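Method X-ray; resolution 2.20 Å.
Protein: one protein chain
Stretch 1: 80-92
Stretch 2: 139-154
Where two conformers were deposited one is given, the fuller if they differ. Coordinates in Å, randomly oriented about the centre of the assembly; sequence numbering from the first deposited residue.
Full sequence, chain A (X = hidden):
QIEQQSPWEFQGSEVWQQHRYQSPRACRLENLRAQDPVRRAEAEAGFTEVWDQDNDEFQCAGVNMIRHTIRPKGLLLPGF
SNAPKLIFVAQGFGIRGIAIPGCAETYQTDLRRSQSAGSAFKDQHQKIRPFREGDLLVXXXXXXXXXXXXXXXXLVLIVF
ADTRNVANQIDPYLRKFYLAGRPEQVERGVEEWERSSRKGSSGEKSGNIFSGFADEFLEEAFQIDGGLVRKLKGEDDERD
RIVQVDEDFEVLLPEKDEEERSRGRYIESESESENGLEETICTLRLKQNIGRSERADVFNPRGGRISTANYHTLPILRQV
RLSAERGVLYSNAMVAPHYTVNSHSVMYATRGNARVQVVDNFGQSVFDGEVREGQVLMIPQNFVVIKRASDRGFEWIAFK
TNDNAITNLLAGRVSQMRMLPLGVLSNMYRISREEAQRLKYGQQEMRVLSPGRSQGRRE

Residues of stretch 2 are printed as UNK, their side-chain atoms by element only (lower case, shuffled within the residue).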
# COMPACT_ATOMS: atom_id res chain seq x y z
N PHE A 80 -4.50 -22.47 -6.96
CA PHE A 80 -4.69 -21.10 -6.47
C PHE A 80 -3.36 -20.37 -6.57
O PHE A 80 -2.31 -21.00 -6.54
CB PHE A 80 -5.19 -21.09 -5.02
CG PHE A 80 -4.36 -21.89 -4.06
CD1 PHE A 80 -4.55 -23.26 -3.92
CD2 PHE A 80 -3.40 -21.26 -3.26
CE1 PHE A 80 -3.80 -24.00 -3.00
CE2 PHE A 80 -2.65 -21.99 -2.34
CZ PHE A 80 -2.85 -23.36 -2.21
N SER A 81 -3.41 -19.05 -6.70
CA SER A 81 -2.19 -18.26 -6.81
C SER A 81 -2.14 -17.07 -5.85
O SER A 81 -3.17 -16.64 -5.30
CB SER A 81 -2.00 -17.77 -8.25
OG SER A 81 -3.18 -17.19 -8.77
N ASN A 82 -0.93 -16.55 -5.66
CA ASN A 82 -0.67 -15.44 -4.75
C ASN A 82 -1.13 -14.09 -5.28
O ASN A 82 -1.01 -13.09 -4.60
CB ASN A 82 0.83 -15.37 -4.43
CG ASN A 82 1.68 -15.09 -5.66
OD1 ASN A 82 1.36 -15.52 -6.77
ND2 ASN A 82 2.79 -14.39 -5.46
N ALA A 83 -1.66 -14.07 -6.49
CA ALA A 83 -2.11 -12.83 -7.10
C ALA A 83 -3.54 -12.93 -7.62
O ALA A 83 -3.97 -13.99 -8.05
CB ALA A 83 -1.16 -12.44 -8.23
N PRO A 84 -4.28 -11.81 -7.59
CA PRO A 84 -5.67 -11.77 -8.07
C PRO A 84 -5.63 -11.88 -9.60
O PRO A 84 -4.67 -11.43 -10.24
CB PRO A 84 -6.16 -10.38 -7.65
CG PRO A 84 -5.17 -9.93 -6.62
CD PRO A 84 -3.87 -10.49 -7.10
N LYS A 85 -6.69 -12.44 -10.18
CA LYS A 85 -6.76 -12.60 -11.62
C LYS A 85 -8.10 -12.25 -12.22
O LYS A 85 -9.16 -12.37 -11.59
CB LYS A 85 -6.46 -14.06 -12.01
CG LYS A 85 -5.05 -14.54 -11.75
CD LYS A 85 -4.99 -16.05 -11.94
CE LYS A 85 -3.58 -16.59 -11.73
NZ LYS A 85 -3.50 -18.04 -12.09
N LEU A 86 -8.03 -11.84 -13.48
CA LEU A 86 -9.19 -11.54 -14.26
C LEU A 86 -8.95 -12.47 -15.44
O LEU A 86 -7.79 -12.68 -15.84
CB LEU A 86 -9.20 -10.08 -14.71
CG LEU A 86 -10.25 -9.17 -14.10
CD1 LEU A 86 -10.69 -9.62 -12.71
CD2 LEU A 86 -9.68 -7.78 -14.08
N ILE A 87 -10.01 -13.05 -15.97
CA ILE A 87 -9.89 -13.98 -17.08
C ILE A 87 -10.93 -13.65 -18.11
O ILE A 87 -12.13 -13.76 -17.84
CB ILE A 87 -10.10 -15.41 -16.60
CG1 ILE A 87 -8.99 -15.79 -15.62
CG2 ILE A 87 -10.15 -16.35 -17.79
CD1 ILE A 87 -9.06 -17.22 -15.11
N PHE A 88 -10.48 -13.24 -19.29
CA PHE A 88 -11.41 -12.93 -20.35
C PHE A 88 -11.59 -14.16 -21.21
O PHE A 88 -10.61 -14.74 -21.68
CB PHE A 88 -10.91 -11.78 -21.20
CG PHE A 88 -11.83 -11.41 -22.32
CD1 PHE A 88 -13.04 -10.77 -22.06
CD2 PHE A 88 -11.50 -11.70 -23.64
CE1 PHE A 88 -13.91 -10.42 -23.10
CE2 PHE A 88 -12.35 -11.36 -24.68
CZ PHE A 88 -13.56 -10.71 -24.41
N VAL A 89 -12.85 -14.56 -21.41
CA VAL A 89 -13.18 -15.73 -22.24
C VAL A 89 -13.26 -15.24 -23.68
O VAL A 89 -14.26 -14.68 -24.11
CB VAL A 89 -14.55 -16.34 -21.81
CG1 VAL A 89 -14.92 -17.49 -22.72
CG2 VAL A 89 -14.47 -16.81 -20.36
N ALA A 90 -12.17 -15.45 -24.42
CA ALA A 90 -12.09 -14.99 -25.79
C ALA A 90 -12.86 -15.87 -26.77
O ALA A 90 -13.31 -15.39 -27.81
CB ALA A 90 -10.61 -14.90 -26.22
N GLN A 91 -13.00 -17.15 -26.43
CA GLN A 91 -13.72 -18.08 -27.29
C GLN A 91 -14.17 -19.33 -26.55
O GLN A 91 -13.45 -19.86 -25.70
CB GLN A 91 -12.83 -18.49 -28.48
CG GLN A 91 -13.46 -19.51 -29.42
CD GLN A 91 -12.47 -20.09 -30.44
OE1 GLN A 91 -11.99 -19.38 -31.34
NE2 GLN A 91 -12.17 -21.37 -30.31
N GLY A 92 -15.37 -19.80 -26.88
CA GLY A 92 -15.90 -21.01 -26.27
C GLY A 92 -16.74 -20.77 -25.04
O GLY A 92 -17.04 -19.63 -24.68
N UNK A 139 -11.03 -14.05 -10.21
CA UNK A 139 -10.47 -15.08 -9.35
C UNK A 139 -9.60 -14.38 -8.31
O UNK A 139 -8.47 -14.00 -8.60
c UNK A 139 -9.60 -16.09 -10.13
c UNK A 139 -10.39 -16.70 -11.27
c UNK A 139 -9.11 -17.18 -9.18
N UNK A 140 -10.13 -14.18 -7.09
CA UNK A 140 -9.35 -13.50 -6.05
C UNK A 140 -8.11 -14.32 -5.70
O UNK A 140 -8.06 -15.53 -5.96
c UNK A 140 -10.31 -13.43 -4.86
c UNK A 140 -11.67 -13.41 -5.51
c UNK A 140 -11.51 -14.44 -6.63
N UNK A 141 -7.13 -13.66 -5.11
CA UNK A 141 -5.90 -14.31 -4.72
C UNK A 141 -6.15 -15.35 -3.61
O UNK A 141 -6.95 -15.12 -2.71
c UNK A 141 -4.89 -13.27 -4.23
N UNK A 142 -5.44 -16.48 -3.69
CA UNK A 142 -5.59 -17.53 -2.70
C UNK A 142 -6.79 -18.45 -2.91
O UNK A 142 -7.00 -19.40 -2.17
N UNK A 143 -7.58 -18.16 -3.93
CA UNK A 143 -8.76 -18.96 -4.21
C UNK A 143 -8.50 -19.96 -5.34
O UNK A 143 -8.03 -19.58 -6.41
c UNK A 143 -9.94 -18.05 -4.61
c UNK A 143 -10.24 -17.07 -3.48
c UNK A 143 -11.15 -18.89 -4.95
N UNK A 144 -8.81 -21.23 -5.09
CA UNK A 144 -8.60 -22.26 -6.11
C UNK A 144 -9.78 -22.30 -7.05
O UNK A 144 -10.92 -22.05 -6.66
o UNK A 144 -9.61 -24.09 -4.88
c UNK A 144 -8.40 -23.63 -5.48
N UNK A 145 -9.50 -22.60 -8.31
CA UNK A 145 -10.54 -22.66 -9.32
C UNK A 145 -10.14 -23.65 -10.38
O UNK A 145 -8.96 -23.98 -10.52
n UNK A 145 -9.68 -20.46 -12.08
c UNK A 145 -9.58 -20.79 -10.75
c UNK A 145 -8.28 -20.58 -10.40
n UNK A 145 -7.64 -20.12 -11.53
c UNK A 145 -10.74 -21.28 -9.95
c UNK A 145 -8.50 -20.06 -12.52
N UNK A 146 -11.13 -24.14 -11.11
CA UNK A 146 -10.91 -25.09 -12.19
C UNK A 146 -11.90 -24.76 -13.29
O UNK A 146 -12.99 -24.24 -13.03
n UNK A 146 -14.09 -27.02 -9.54
c UNK A 146 -12.47 -26.78 -11.07
c UNK A 146 -15.40 -27.54 -13.40
c UNK A 146 -14.69 -27.23 -10.75
c UNK A 146 -16.37 -27.68 -12.38
c UNK A 146 -16.03 -27.53 -11.06
c UNK A 146 -13.70 -27.08 -11.75
c UNK A 146 -14.06 -27.24 -13.09
c UNK A 146 -12.76 -26.75 -9.74
c UNK A 146 -11.12 -26.53 -11.70
N UNK A 147 -11.51 -25.01 -14.53
CA UNK A 147 -12.38 -24.72 -15.65
C UNK A 147 -12.46 -25.90 -16.60
O UNK A 147 -11.48 -26.62 -16.80
s UNK A 147 -11.40 -20.74 -16.32
c UNK A 147 -12.03 -22.21 -15.53
c UNK A 147 -11.91 -23.47 -16.38
c UNK A 147 -9.73 -20.71 -15.67
N UNK A 148 -13.66 -26.10 -17.14
CA UNK A 148 -13.94 -27.19 -18.05
C UNK A 148 -14.57 -26.66 -19.32
O UNK A 148 -15.41 -25.77 -19.29
c UNK A 148 -15.43 -29.24 -18.32
c UNK A 148 -16.44 -31.15 -20.10
o UNK A 148 -16.94 -32.08 -20.97
c UNK A 148 -14.69 -30.37 -18.65
c UNK A 148 -15.19 -31.32 -19.54
c UNK A 148 -16.69 -29.08 -18.90
c UNK A 148 -14.88 -28.19 -17.38
c UNK A 148 -17.20 -30.03 -19.79
N UNK A 149 -14.16 -27.21 -20.45
CA UNK A 149 -14.69 -26.82 -21.74
C UNK A 149 -15.82 -27.79 -22.06
O UNK A 149 -15.61 -29.01 -22.10
n UNK A 149 -13.28 -26.77 -25.20
o UNK A 149 -15.12 -25.83 -24.30
c UNK A 149 -14.07 -26.46 -24.17
c UNK A 149 -13.60 -26.91 -22.81
N UNK A 150 -17.03 -27.27 -22.27
CA UNK A 150 -18.17 -28.11 -22.58
C UNK A 150 -18.69 -27.80 -23.99
O UNK A 150 -19.75 -28.26 -24.39
c UNK A 150 -20.17 -26.67 -21.71
n UNK A 150 -21.33 -23.79 -20.53
c UNK A 150 -21.23 -26.64 -20.59
n UNK A 150 -23.55 -23.83 -21.12
c UNK A 150 -19.30 -27.91 -21.55
c UNK A 150 -22.42 -24.48 -20.84
n UNK A 150 -22.40 -25.81 -20.88
N UNK A 151 -17.92 -27.01 -24.73
CA UNK A 151 -18.31 -26.66 -26.09
C UNK A 151 -17.60 -27.52 -27.12
O UNK A 151 -16.86 -28.44 -26.77
N UNK A 152 -17.82 -27.22 -28.40
CA UNK A 152 -17.19 -27.98 -29.47
C UNK A 152 -15.92 -27.31 -29.96
O UNK A 152 -15.02 -27.97 -30.49
c UNK A 152 -18.16 -28.17 -30.65
n UNK A 152 -17.73 -30.75 -29.92
o UNK A 152 -19.84 -31.09 -29.22
c UNK A 152 -19.00 -30.37 -29.76
c UNK A 152 -19.37 -29.00 -30.30
N UNK A 153 -15.85 -25.99 -29.80
CA UNK A 153 -14.68 -25.23 -30.20
C UNK A 153 -13.68 -25.27 -29.05
O UNK A 153 -13.99 -25.77 -27.97
o UNK A 153 -15.27 -23.09 -29.22
c UNK A 153 -15.06 -23.77 -30.45
N UNK A 154 -12.48 -24.76 -29.28
CA UNK A 154 -11.47 -24.73 -28.21
C UNK A 154 -11.83 -23.59 -27.27
O UNK A 154 -12.31 -22.55 -27.70
c UNK A 154 -10.07 -24.47 -28.77
o UNK A 154 -9.19 -25.37 -30.78
c UNK A 154 -9.53 -25.61 -29.60
o UNK A 154 -9.43 -26.75 -29.09
O HOH W 1 -5.32 -19.26 -9.78
O HOH W 2 -5.90 -15.63 -8.31
O HOH W 3 -6.00 -18.04 -7.06

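Position 139 carries three carbons, one bonded to CA and bearing the other two, a fork at CB that identifies Val139. Its backbone pairs antiparallel with Lys85: Lys85 N donates to Val139 O at 2.8 Å, and Val139 N to Lys85 O at 2.9 Å. The two side chains leave the sheet on the same face, CB of Lys85 lying 4.2 Å from CB of Val139, while Val139 CG2 reaches Ile87 CD1 at 4.1 Å.

At position 140 three carbons close a ring onto the backbone nitrogen, so the residue is Pro140; its CB points away from stretch 1. Position 141 has a single carbon, Ala141. Ala141 CB sits 3.7 Å from Pro84 N and 4.1 Å from Pro84 CG. Position 142 has no side-chain atoms and is Gly142, with phi/psi of 81/-2°, where a CB would be jammed against the preceding carbonyl oxygen. Its N donates to Ser81 O at 2.8 Å.

Position 143 again shows one carbon carrying two, Val143, whose CA-to-CB bond points away from stretch 1. It ends a type II turn begun at Pro140, closed by a weak bond from Val143 N to Pro140 O (3.4 Å). At position 144 one carbon precedes one oxygen. One carbon bonded to CA and one oxygen make this Ser144, its CB 4.1 Å from Phe80 CB.

Position 145 has one carbon and a five-membered ring of three carbons and two nitrogens, the imidazole of His145; CE1 lies 3.9 Å from Ile87 CD1. Position 146 bears fused five- and six-membered rings with one nitrogen, the indole of Trp146, out of reach of stretch 1. Position 147 is an unbranched chain of two carbons, sulfur and a carbon, Met147, whose CE approaches Ile87 CD1 to 3.6 Å.

Position 148 has one carbon, then a six-carbon ring bearing an oxygen: Tyr148, out of reach of stretch 1. Position 149 has two carbons, the second carrying oxygen and nitrogen: Asn149. Position 150, three carbons, a nitrogen and a carbon with two more nitrogens, is Arg150, and position 151, without side-chain atoms, is Gly151, whose N donates to Asn149 OD1 at 3.1 Å. Position 152 adds one carbon to the amide pattern, giving Gln152, which is exposed.

Position 153, one carbon and one oxygen with the latter 3.7 Å from Gly92 CA, is Ser153; its backbone O accepts from Asn149 ND2 at 3.0 Å. Position 154 has two carbons, the second carrying two oxygens, which makes it Asp154, and its backbone O accepts from Gln91 NE2 at 2.9 Å.

The contact combines backbone hydrogen bonds, at Lys85 with Val139 and at Ser81 with Gly142, with side-chain packing in which Ile87 meets Val139, His145 and Met147. Water extends the polar network: one molecule joins Ser81 OG (3.1 Å), Lys85 NZ (3.2 Å) and His145 NE2 (3.0 Å), and another accepts from Ser81 N (2.8 Å) and donates to Val143 O (2.6 Å). The Gln91 amide fastens the far end.

Stretch 2 139-154: VPAGVSHWMYNRGQSD
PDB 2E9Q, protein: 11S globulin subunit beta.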